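Local coordinates for protein cyanophycinase-like exopeptidase (actinobacterium SCGC AAA027-L06, PDB 6NQC) that probably hydrolyses peptide bonds as a serine exopeptidase of family S51, the family that includes cyanophycinases and dipeptidase E, at residues Ser31-Pro36 against Leu116-Gly121; His189-Phe194 against Ile217-Ala222; Asp237-Ile242 against Gln250-Glu255. One frame throughout, in Å; residues are numbered along the deposited sequence.

Contact 1. Residues Ser31-Pro36 against Leu116-Gly121; sequences SGEYLP and LIYFSG
Tyr34 and Tyr118 meet where the loop after strand 26-29 reaches the C-terminal end of strand 116-119, in the parallel part of the central mixed sheet. Their ring centroids lie 5.1 Å apart with planes at 50°. Tyr34 CE1 stands over one face of the Tyr118 ring, off toward its rim, 3.7 Å from Tyr118 CD1. The two rings run in reverse senses: the Tyr34 hydroxyl passes the root of the other ring, near Tyr118 CB, while Glu33 CB takes up the outer end, 3.3 Å from Tyr118 OH. Gly32 to Leu35 form a type II turn that delivers both side chains.

With chi1 at 68°, Glu33 CG sits over its own backbone and lies against a face of the Tyr34 ring; the bend at chi2 then turns the carboxylate to Gly121. Gly121 N donates to Glu33 OE2 over 2.8 Å, bent to 141° at the hydrogen and arriving nearly in line with the C-O bond. Because Gly121 borders a GxSxG sequence around Ser154, consistent with a nucleophile elbow, this bond would tether backbone beside what is probably the active site. Beyond the rings, a water in the plane of the Tyr34 ring joins Tyr34 OH to Ser120 OG.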
loop_
_atom_site.group_PDB
_atom_site.type_symbol
_atom_site.label_atom_id
_atom_site.label_comp_id
_atom_site.label_asym_id
_atom_site.label_seq_id
_atom_site.Cartn_x
_atom_site.Cartn_y
_atom_site.Cartn_z
ATOM N N SER A 31 3.808 8.726 1.230
ATOM C CA SER A 31 3.943 8.986 2.671
ATOM C C SER A 31 2.601 9.565 3.121
ATOM O O SER A 31 1.773 9.952 2.292
ATOM C CB SER A 31 5.081 9.956 3.045
ATOM O OG SER A 31 4.708 11.315 2.853
ATOM N N GLY A 32 2.413 9.650 4.432
ATOM C CA GLY A 32 1.341 10.461 4.984
ATOM C C GLY A 32 0.087 9.706 5.296
ATOM O O GLY A 32 -0.988 10.328 5.334
ATOM N N GLU A 33 0.180 8.382 5.498
ATOM C CA GLU A 33 -0.996 7.608 5.855
ATOM C C GLU A 33 -1.676 8.228 7.075
ATOM O O GLU A 33 -1.020 8.761 7.980
ATOM C CB GLU A 33 -0.646 6.149 6.124
ATOM C CG GLU A 33 0.198 5.883 7.379
ATOM C CD GLU A 33 1.681 5.865 7.086
ATOM O OE1 GLU A 33 2.258 6.949 7.034
ATOM O OE2 GLU A 33 2.254 4.767 6.870
ATOM N N TYR A 34 -3.012 8.142 7.066
ATOM C CA TYR A 34 -3.865 8.497 8.195
ATOM C C TYR A 34 -3.798 9.972 8.544
ATOM O O TYR A 34 -4.256 10.373 9.630
ATOM C CB TYR A 34 -3.550 7.649 9.435
ATOM C CG TYR A 34 -3.477 6.158 9.187
ATOM C CD1 TYR A 34 -4.206 5.585 8.155
ATOM C CD2 TYR A 34 -2.665 5.338 9.952
ATOM C CE1 TYR A 34 -4.145 4.230 7.894
ATOM C CE2 TYR A 34 -2.599 3.941 9.698
ATOM C CZ TYR A 34 -3.362 3.408 8.662
ATOM O OH TYR A 34 -3.335 2.060 8.358
ATOM N N LEU A 35 -3.272 10.817 7.686
ATOM C CA LEU A 35 -3.186 12.230 8.063
ATOM C C LEU A 35 -4.233 13.083 7.347
ATOM O O LEU A 35 -4.784 12.679 6.308
ATOM C CB LEU A 35 -1.793 12.809 7.812
ATOM C CG LEU A 35 -0.707 12.235 8.736
ATOM C CD1 LEU A 35 0.572 13.054 8.581
ATOM C CD2 LEU A 35 -1.125 12.139 10.208
ATOM N N PRO A 36 -4.565 14.261 7.894
ATOM C CA PRO A 36 -5.643 15.070 7.291
ATOM C C PRO A 36 -5.474 15.335 5.810
ATOM O O PRO A 36 -6.469 15.301 5.057
ATOM C CB PRO A 36 -5.584 16.380 8.101
ATOM C CG PRO A 36 -5.061 15.973 9.421
ATOM C CD PRO A 36 -4.055 14.854 9.143
ATOM N N LEU A 116 -11.917 -1.057 2.973
ATOM C CA LEU A 116 -10.520 -0.695 2.737
ATOM C C LEU A 116 -9.600 -1.492 3.648
ATOM O O LEU A 116 -9.837 -1.621 4.857
ATOM C CB LEU A 116 -10.311 0.822 2.961
ATOM C CG LEU A 116 -8.898 1.393 3.028
ATOM C CD1 LEU A 116 -8.108 1.172 1.737
ATOM C CD2 LEU A 116 -8.908 2.860 3.343
ATOM N N ILE A 117 -8.524 -2.010 3.057
ATOM C CA ILE A 117 -7.427 -2.616 3.800
ATOM C C ILE A 117 -6.196 -1.781 3.499
ATOM O O ILE A 117 -5.920 -1.504 2.324
ATOM C CB ILE A 117 -7.245 -4.092 3.419
ATOM C CG1 ILE A 117 -8.515 -4.865 3.766
ATOM C CG2 ILE A 117 -6.059 -4.679 4.107
ATOM C CD1 ILE A 117 -8.500 -6.276 3.177
ATOM N N TYR A 118 -5.511 -1.301 4.549
ATOM C CA TYR A 118 -4.403 -0.350 4.441
ATOM C C TYR A 118 -3.151 -0.923 5.094
ATOM O O TYR A 118 -3.190 -1.295 6.265
ATOM C CB TYR A 118 -4.789 0.981 5.115
ATOM C CG TYR A 118 -4.046 2.170 4.593
ATOM C CD1 TYR A 118 -2.710 2.391 4.960
ATOM C CD2 TYR A 118 -4.641 3.066 3.703
ATOM C CE1 TYR A 118 -2.018 3.472 4.481
ATOM C CE2 TYR A 118 -3.930 4.140 3.206
ATOM C CZ TYR A 118 -2.608 4.333 3.615
ATOM O OH TYR A 118 -1.856 5.393 3.157
ATOM N N PHE A 119 -2.044 -1.026 4.326
ATOM C CA PHE A 119 -0.737 -1.341 4.899
ATOM C C PHE A 119 -0.026 -0.032 5.232
ATOM O O PHE A 119 0.321 0.728 4.329
ATOM C CB PHE A 119 0.138 -2.153 3.934
ATOM C CG PHE A 119 -0.386 -3.514 3.634
ATOM C CD1 PHE A 119 -0.513 -4.459 4.635
ATOM C CD2 PHE A 119 -0.722 -3.865 2.342
ATOM C CE1 PHE A 119 -0.990 -5.743 4.351
ATOM C CE2 PHE A 119 -1.213 -5.129 2.050
ATOM C CZ PHE A 119 -1.357 -6.077 3.064
ATOM N N SER A 120 0.214 0.238 6.514
ATOM C CA SER A 120 0.983 1.422 6.876
ATOM C C SER A 120 2.487 1.128 6.798
ATOM O O SER A 120 2.926 0.008 6.488
ATOM C CB SER A 120 0.584 1.934 8.256
ATOM O OG SER A 120 0.570 0.890 9.209
ATOM N N GLY A 121 3.272 2.174 7.044
ATOM C CA GLY A 121 4.699 2.157 6.786
ATOM C C GLY A 121 5.516 1.433 7.870
ATOM O O GLY A 121 5.019 1.028 8.922
HETATM O O HOH W 1 -1.970 0.604 10.142
#

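Contact 2. Residues His189-Phe194 against Ile217-Ala222; sequences HFNKFF and IDEVTA
His189 and Glu219 meet through a nearly linear hydrogen bond: His189 ND1 donates to Glu219 OE2 over 2.8 Å with 172° at the hydrogen. The carboxylate oxygen sits at the ring edge, only 5° out of the imidazole plane, and offers its anti lone pair, although ring and carboxylate planes are turned 65° apart. Glu219 reaches this edge because its chain runs extended beyond CG.

The tight part continues with one backbone bond and one from side chain to backbone. Phe190 N donates to Ile217 O at 3.0 Å, and Asn191 OD1 takes the N-H of Glu219 at 2.8 Å, almost straight. That amide oxygen therefore holds the main chain of the residue whose carboxylate grips the histidine. Beside it, Asp218 OD1 lies at the edge of the Phe190 ring, but its hydrogen bond goes to His241.

The outer side is looser. The lysine chain of Lys192 passes across Glu219 rather than along it and packs with its methylenes, CD 3.4 Å from Glu219 OE1, while Lys192 NZ stays 5.2 Å from that oxygen and makes no salt bridge. A water completes this side, donating to Glu219 OE1 and accepting from Asn191 ND2.

His189 NE2 has a weak hydrogen bond to Ser154 OG, so the geometry is consistent with the Ser-His-Glu charge relay expected of an S51 serine peptidase.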
loop_
_atom_site.group_PDB
_atom_site.type_symbol
_atom_site.label_atom_id
_atom_site.label_comp_id
_atom_site.label_asym_id
_atom_site.label_seq_id
_atom_site.Cartn_x
_atom_site.Cartn_y
_atom_site.Cartn_z
ATOM N N HIS A 189 8.396 8.243 -0.711
ATOM C CA HIS A 189 9.170 9.332 -0.108
ATOM C C HIS A 189 10.131 9.898 -1.153
ATOM O O HIS A 189 11.308 10.165 -0.834
ATOM C CB HIS A 189 10.001 8.859 1.093
ATOM C CG HIS A 189 9.190 8.370 2.256
ATOM N ND1 HIS A 189 8.648 9.210 3.200
ATOM C CD2 HIS A 189 8.896 7.120 2.663
ATOM C CE1 HIS A 189 8.007 8.496 4.108
ATOM N NE2 HIS A 189 8.134 7.220 3.794
ATOM N N PHE A 190 9.693 10.001 -2.412
ATOM C CA PHE A 190 10.670 10.134 -3.488
ATOM C C PHE A 190 11.503 11.411 -3.377
ATOM O O PHE A 190 12.687 11.422 -3.740
ATOM C CB PHE A 190 9.990 10.142 -4.832
ATOM C CG PHE A 190 10.941 10.022 -5.993
ATOM C CD1 PHE A 190 11.586 8.834 -6.263
ATOM C CD2 PHE A 190 11.166 11.089 -6.818
ATOM C CE1 PHE A 190 12.431 8.730 -7.326
ATOM C CE2 PHE A 190 12.024 10.966 -7.918
ATOM C CZ PHE A 190 12.647 9.805 -8.142
ATOM N N ASN A 191 10.909 12.468 -2.876
ATOM C CA ASN A 191 11.568 13.754 -2.778
ATOM C C ASN A 191 12.573 13.801 -1.643
ATOM O O ASN A 191 13.375 14.734 -1.601
ATOM C CB ASN A 191 10.516 14.874 -2.631
ATOM C CG ASN A 191 9.594 14.676 -1.444
ATOM O OD1 ASN A 191 8.937 13.632 -1.310
ATOM N ND2 ASN A 191 9.511 15.701 -0.575
ATOM N N LYS A 192 12.585 12.806 -0.763
ATOM C CA LYS A 192 13.517 12.775 0.365
ATOM C C LYS A 192 14.377 11.522 0.475
ATOM O O LYS A 192 15.461 11.623 1.046
ATOM C CB LYS A 192 12.734 12.960 1.683
ATOM C CG LYS A 192 11.808 14.196 1.657
ATOM C CD LYS A 192 11.693 14.844 3.027
ATOM C CE LYS A 192 11.473 16.346 2.932
ATOM N NZ LYS A 192 12.590 17.096 3.593
ATOM N N PHE A 193 13.952 10.366 -0.080
ATOM C CA PHE A 193 14.633 9.093 0.149
ATOM C C PHE A 193 16.126 9.156 -0.163
ATOM O O PHE A 193 16.947 8.568 0.556
ATOM C CB PHE A 193 13.973 8.026 -0.739
ATOM C CG PHE A 193 13.971 6.607 -0.173
ATOM C CD1 PHE A 193 15.073 6.090 0.462
ATOM C CD2 PHE A 193 12.857 5.784 -0.350
ATOM C CE1 PHE A 193 15.072 4.810 0.948
ATOM C CE2 PHE A 193 12.857 4.457 0.125
ATOM C CZ PHE A 193 13.962 3.979 0.766
ATOM N N PHE A 194 16.495 9.832 -1.226
ATOM C CA PHE A 194 17.886 9.813 -1.677
ATOM C C PHE A 194 18.776 10.741 -0.868
ATOM O O PHE A 194 20.001 10.717 -1.051
ATOM C CB PHE A 194 17.921 10.136 -3.173
ATOM C CG PHE A 194 17.228 9.081 -3.997
ATOM C CD1 PHE A 194 17.874 7.910 -4.332
ATOM C CD2 PHE A 194 15.890 9.228 -4.359
ATOM C CE1 PHE A 194 17.226 6.919 -5.054
ATOM C CE2 PHE A 194 15.241 8.237 -5.071
ATOM C CZ PHE A 194 15.904 7.084 -5.413
ATOM N N ILE A 217 6.965 8.167 -6.059
ATOM C CA ILE A 217 5.826 8.894 -5.495
ATOM C C ILE A 217 6.368 9.765 -4.373
ATOM O O ILE A 217 6.960 9.254 -3.414
ATOM C CB ILE A 217 4.733 7.941 -4.994
ATOM C CG1 ILE A 217 4.258 7.052 -6.167
ATOM C CG2 ILE A 217 3.544 8.737 -4.429
ATOM C CD1 ILE A 217 3.197 6.006 -5.746
ATOM N N ASP A 218 6.192 11.080 -4.518
ATOM C CA ASP A 218 6.605 12.030 -3.501
ATOM C C ASP A 218 5.821 11.847 -2.195
ATOM O O ASP A 218 4.744 11.231 -2.148
ATOM C CB ASP A 218 6.378 13.482 -3.954
ATOM C CG ASP A 218 7.382 13.949 -4.989
ATOM O OD1 ASP A 218 8.401 13.272 -5.149
ATOM O OD2 ASP A 218 7.137 14.974 -5.644
ATOM N N GLU A 219 6.349 12.456 -1.131
ATOM C CA GLU A 219 5.622 12.510 0.127
ATOM C C GLU A 219 4.248 13.160 -0.057
ATOM O O GLU A 219 4.033 14.019 -0.933
ATOM C CB GLU A 219 6.455 13.257 1.165
ATOM C CG GLU A 219 7.725 12.473 1.508
ATOM C CD GLU A 219 8.401 12.897 2.779
ATOM O OE1 GLU A 219 8.374 14.098 3.096
ATOM O OE2 GLU A 219 8.962 12.015 3.432
ATOM N N VAL A 220 3.298 12.641 0.713
ATOM C CA VAL A 220 1.912 13.095 0.754
ATOM C C VAL A 220 1.312 13.148 -0.636
ATOM O O VAL A 220 0.517 14.028 -0.955
ATOM C CB VAL A 220 1.848 14.472 1.457
ATOM C CG1 VAL A 220 0.407 14.799 1.836
ATOM C CG2 VAL A 220 2.743 14.479 2.661
ATOM N N THR A 221 1.670 12.170 -1.463
ATOM C CA THR A 221 1.145 12.012 -2.811
ATOM C C THR A 221 0.805 10.539 -2.982
ATOM O O THR A 221 1.398 9.665 -2.320
ATOM C CB THR A 221 2.154 12.447 -3.861
ATOM O OG1 THR A 221 2.633 13.765 -3.529
ATOM C CG2 THR A 221 1.565 12.491 -5.246
ATOM N N ALA A 222 -0.178 10.275 -3.852
ATOM C CA ALA A 222 -0.624 8.919 -4.111
ATOM C C ALA A 222 -0.964 8.768 -5.588
ATOM O O ALA A 222 -1.192 9.742 -6.318
ATOM C CB ALA A 222 -1.837 8.528 -3.228
HETATM O O HOH W 2 7.607 16.392 1.712
#

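Contact 3. Residues Asp237-Ile242 against Gln250-Glu255; sequences DAKVHI and QLTAGE
Gln250, the first residue of its segment, faces His241 across the hairpin in an antiparallel non-hydrogen-bonded pair with CA atoms 4.6 Å apart. Both side chains lie on one face of the sheet, where Gln250 CG comes 3.6 Å from His241 ND1, with amide and ring planes 39° apart. A bend at chi2 (75°) folds the amide back along the strand axis toward the Ile242 end, and its NE2 reaches a water that in turn donates to Ile242 O. Lys239 CD lies near Gln250 CB on the same side. The far nitrogen of His241, NE2, is taken up by Asp218, beyond the hairpin.

Leu251 follows as the hydrogen-bonded partner of Val240. Two reciprocal bonds of 2.9 Å, Val240 N to Leu251 O and Leu251 N to Val240 O, are close to straight. CA-H...O contacts from Lys239 to Leu251 O and from Gln250 to Val240 O supplement them. The leucine side chain falls on the other face, with CD1 3.6 Å from Ile242 CG1; Val234 and Ile257 pack there too.

At Thr252 the pairing gives way to a type II turn running to Glu255. Thr252 CG2 lies beside Lys239 CG, both side chains pointing the same way. Glu255 OE1 accepts two bonds from Thr252 across the turn: Thr252 N donates to it at 2.8 Å from above the carboxylate plane, and Thr252 OG1 adds a longer bond of 3.2 Å.

Ala253 ends the contact through water, its N donating to a molecule that donates to Ala238 O.

The chemistry thus divides by place: backbone bonds hold Val240 to Leu251, apolar packing joins Leu251 to Ile242 on the buried face, and single waters supplement the pairing between Gln250 and Ile242 and bridge Ala253 to Ala238.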
loop_
_atom_site.group_PDB
_atom_site.type_symbol
_atom_site.label_atom_id
_atom_site.label_comp_id
_atom_site.label_asym_id
_atom_site.label_seq_id
_atom_site.Cartn_x
_atom_site.Cartn_y
_atom_site.Cartn_z
ATOM N N ASP A 237 -0.487 16.101 -2.738
ATOM C CA ASP A 237 0.221 17.371 -2.633
ATOM C C ASP A 237 1.367 17.554 -3.609
ATOM O O ASP A 237 1.680 18.703 -3.944
ATOM C CB ASP A 237 0.734 17.528 -1.193
ATOM C CG ASP A 237 -0.375 17.966 -0.211
ATOM O OD1 ASP A 237 -1.524 18.188 -0.646
ATOM O OD2 ASP A 237 -0.099 18.055 1.000
ATOM N N ALA A 238 2.005 16.480 -4.106
ATOM C CA ALA A 238 3.167 16.656 -4.968
ATOM C C ALA A 238 3.128 15.779 -6.223
ATOM O O ALA A 238 2.082 15.661 -6.862
ATOM C CB ALA A 238 4.454 16.417 -4.160
ATOM N N LYS A 239 4.263 15.197 -6.608
ATOM C CA LYS A 239 4.365 14.575 -7.919
ATOM C C LYS A 239 4.580 13.065 -7.867
ATOM O O LYS A 239 5.063 12.493 -6.891
ATOM C CB LYS A 239 5.495 15.210 -8.736
ATOM C CG LYS A 239 5.478 16.736 -8.752
ATOM C CD LYS A 239 6.617 17.276 -9.636
ATOM C CE LYS A 239 6.891 18.767 -9.401
ATOM N NZ LYS A 239 8.334 19.016 -9.061
ATOM N N VAL A 240 4.183 12.443 -8.959
ATOM C CA VAL A 240 4.547 11.077 -9.298
ATOM C C VAL A 240 5.516 11.160 -10.465
ATOM O O VAL A 240 5.238 11.834 -11.470
ATOM C CB VAL A 240 3.324 10.238 -9.686
ATOM C CG1 VAL A 240 3.763 8.899 -10.266
ATOM C CG2 VAL A 240 2.426 10.057 -8.492
ATOM N N HIS A 241 6.620 10.445 -10.355
ATOM C CA HIS A 241 7.683 10.453 -11.346
ATOM C C HIS A 241 7.738 9.123 -12.071
ATOM O O HIS A 241 7.861 8.061 -11.446
ATOM C CB HIS A 241 9.007 10.751 -10.656
ATOM C CG HIS A 241 8.926 11.903 -9.720
ATOM N ND1 HIS A 241 9.355 13.170 -10.061
ATOM C CD2 HIS A 241 8.430 11.998 -8.463
ATOM C CE1 HIS A 241 9.145 13.992 -9.051
ATOM N NE2 HIS A 241 8.589 13.307 -8.068
ATOM N N ILE A 242 7.606 9.184 -13.392
ATOM C CA ILE A 242 7.827 8.004 -14.227
ATOM C C ILE A 242 9.317 7.896 -14.488
ATOM O O ILE A 242 9.907 8.766 -15.122
ATOM C CB ILE A 242 7.035 8.101 -15.533
ATOM C CG1 ILE A 242 5.589 8.470 -15.238
ATOM C CG2 ILE A 242 7.135 6.795 -16.320
ATOM C CD1 ILE A 242 4.951 7.664 -14.089
ATOM N N GLN A 250 6.782 13.744 -15.178
ATOM C CA GLN A 250 6.315 14.096 -13.837
ATOM C C GLN A 250 4.850 14.470 -13.934
ATOM O O GLN A 250 4.441 15.212 -14.837
ATOM C CB GLN A 250 7.141 15.223 -13.211
ATOM C CG GLN A 250 8.655 14.907 -13.094
ATOM C CD GLN A 250 9.379 14.988 -14.456
ATOM O OE1 GLN A 250 9.237 15.980 -15.190
ATOM N NE2 GLN A 250 10.156 13.937 -14.801
ATOM N N LEU A 251 4.044 13.903 -13.048
ATOM C CA LEU A 251 2.613 14.091 -13.005
ATOM C C LEU A 251 2.205 14.662 -11.659
ATOM O O LEU A 251 2.707 14.237 -10.610
ATOM C CB LEU A 251 1.880 12.754 -13.217
ATOM C CG LEU A 251 2.185 12.062 -14.542
ATOM C CD1 LEU A 251 3.405 11.186 -14.445
ATOM C CD2 LEU A 251 1.013 11.229 -15.007
ATOM N N THR A 252 1.240 15.584 -11.698
ATOM C CA THR A 252 0.658 16.161 -10.502
ATOM C C THR A 252 -0.784 15.720 -10.355
ATOM O O THR A 252 -1.347 15.021 -11.229
ATOM C CB THR A 252 0.743 17.699 -10.544
ATOM O OG1 THR A 252 0.018 18.189 -11.686
ATOM C CG2 THR A 252 2.198 18.132 -10.610
ATOM N N ALA A 253 -1.396 16.199 -9.264
ATOM C CA ALA A 253 -2.763 15.864 -8.908
ATOM C C ALA A 253 -3.715 16.118 -10.072
ATOM O O ALA A 253 -3.706 17.180 -10.700
ATOM C CB ALA A 253 -3.212 16.681 -7.681
ATOM N N GLY A 254 -4.549 15.111 -10.358
ATOM C CA GLY A 254 -5.513 15.184 -11.391
ATOM C C GLY A 254 -5.106 14.459 -12.660
ATOM O O GLY A 254 -5.975 14.002 -13.404
ATOM N N GLU A 255 -3.805 14.328 -12.910
ATOM C CA GLU A 255 -3.324 13.710 -14.132
ATOM C C GLU A 255 -3.473 12.191 -14.068
ATOM O O GLU A 255 -3.521 11.582 -12.994
ATOM C CB GLU A 255 -1.865 14.080 -14.389
ATOM C CG GLU A 255 -1.631 15.564 -14.569
ATOM C CD GLU A 255 -0.245 15.876 -15.091
ATOM O OE1 GLU A 255 0.557 16.435 -14.308
ATOM O OE2 GLU A 255 0.029 15.570 -16.292
HETATM O O HOH W 3 -0.107 17.092 -6.813
HETATM O O HOH W 4 10.933 11.331 -14.133
#

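How the contacts relate
Contact 1 is the buried one; contacts 2 and 3 are only partly buried and lie farther out. Contacts 1 and 2 both reach the central sheet, through strands 116-119 and 221-225, whereas contact 3 lies at the edge of the four-stranded sheet. Contact 2 is the bridge. Val220 N probably donates to Ser31 OG of contact 1, 2.9 Å away, and Ser31 CB packs on the His189 ring. On the other flank Thr221 OG1 lies 2.8 Å from Ala238 N, and the Phe190 and His241 rings meet. Contacts 1 and 3 do not touch. Aromatic packing plus one carboxylate bond marks contact 1, mainly side-chain polar bonds contact 2, and backbone strand pairing contact 3.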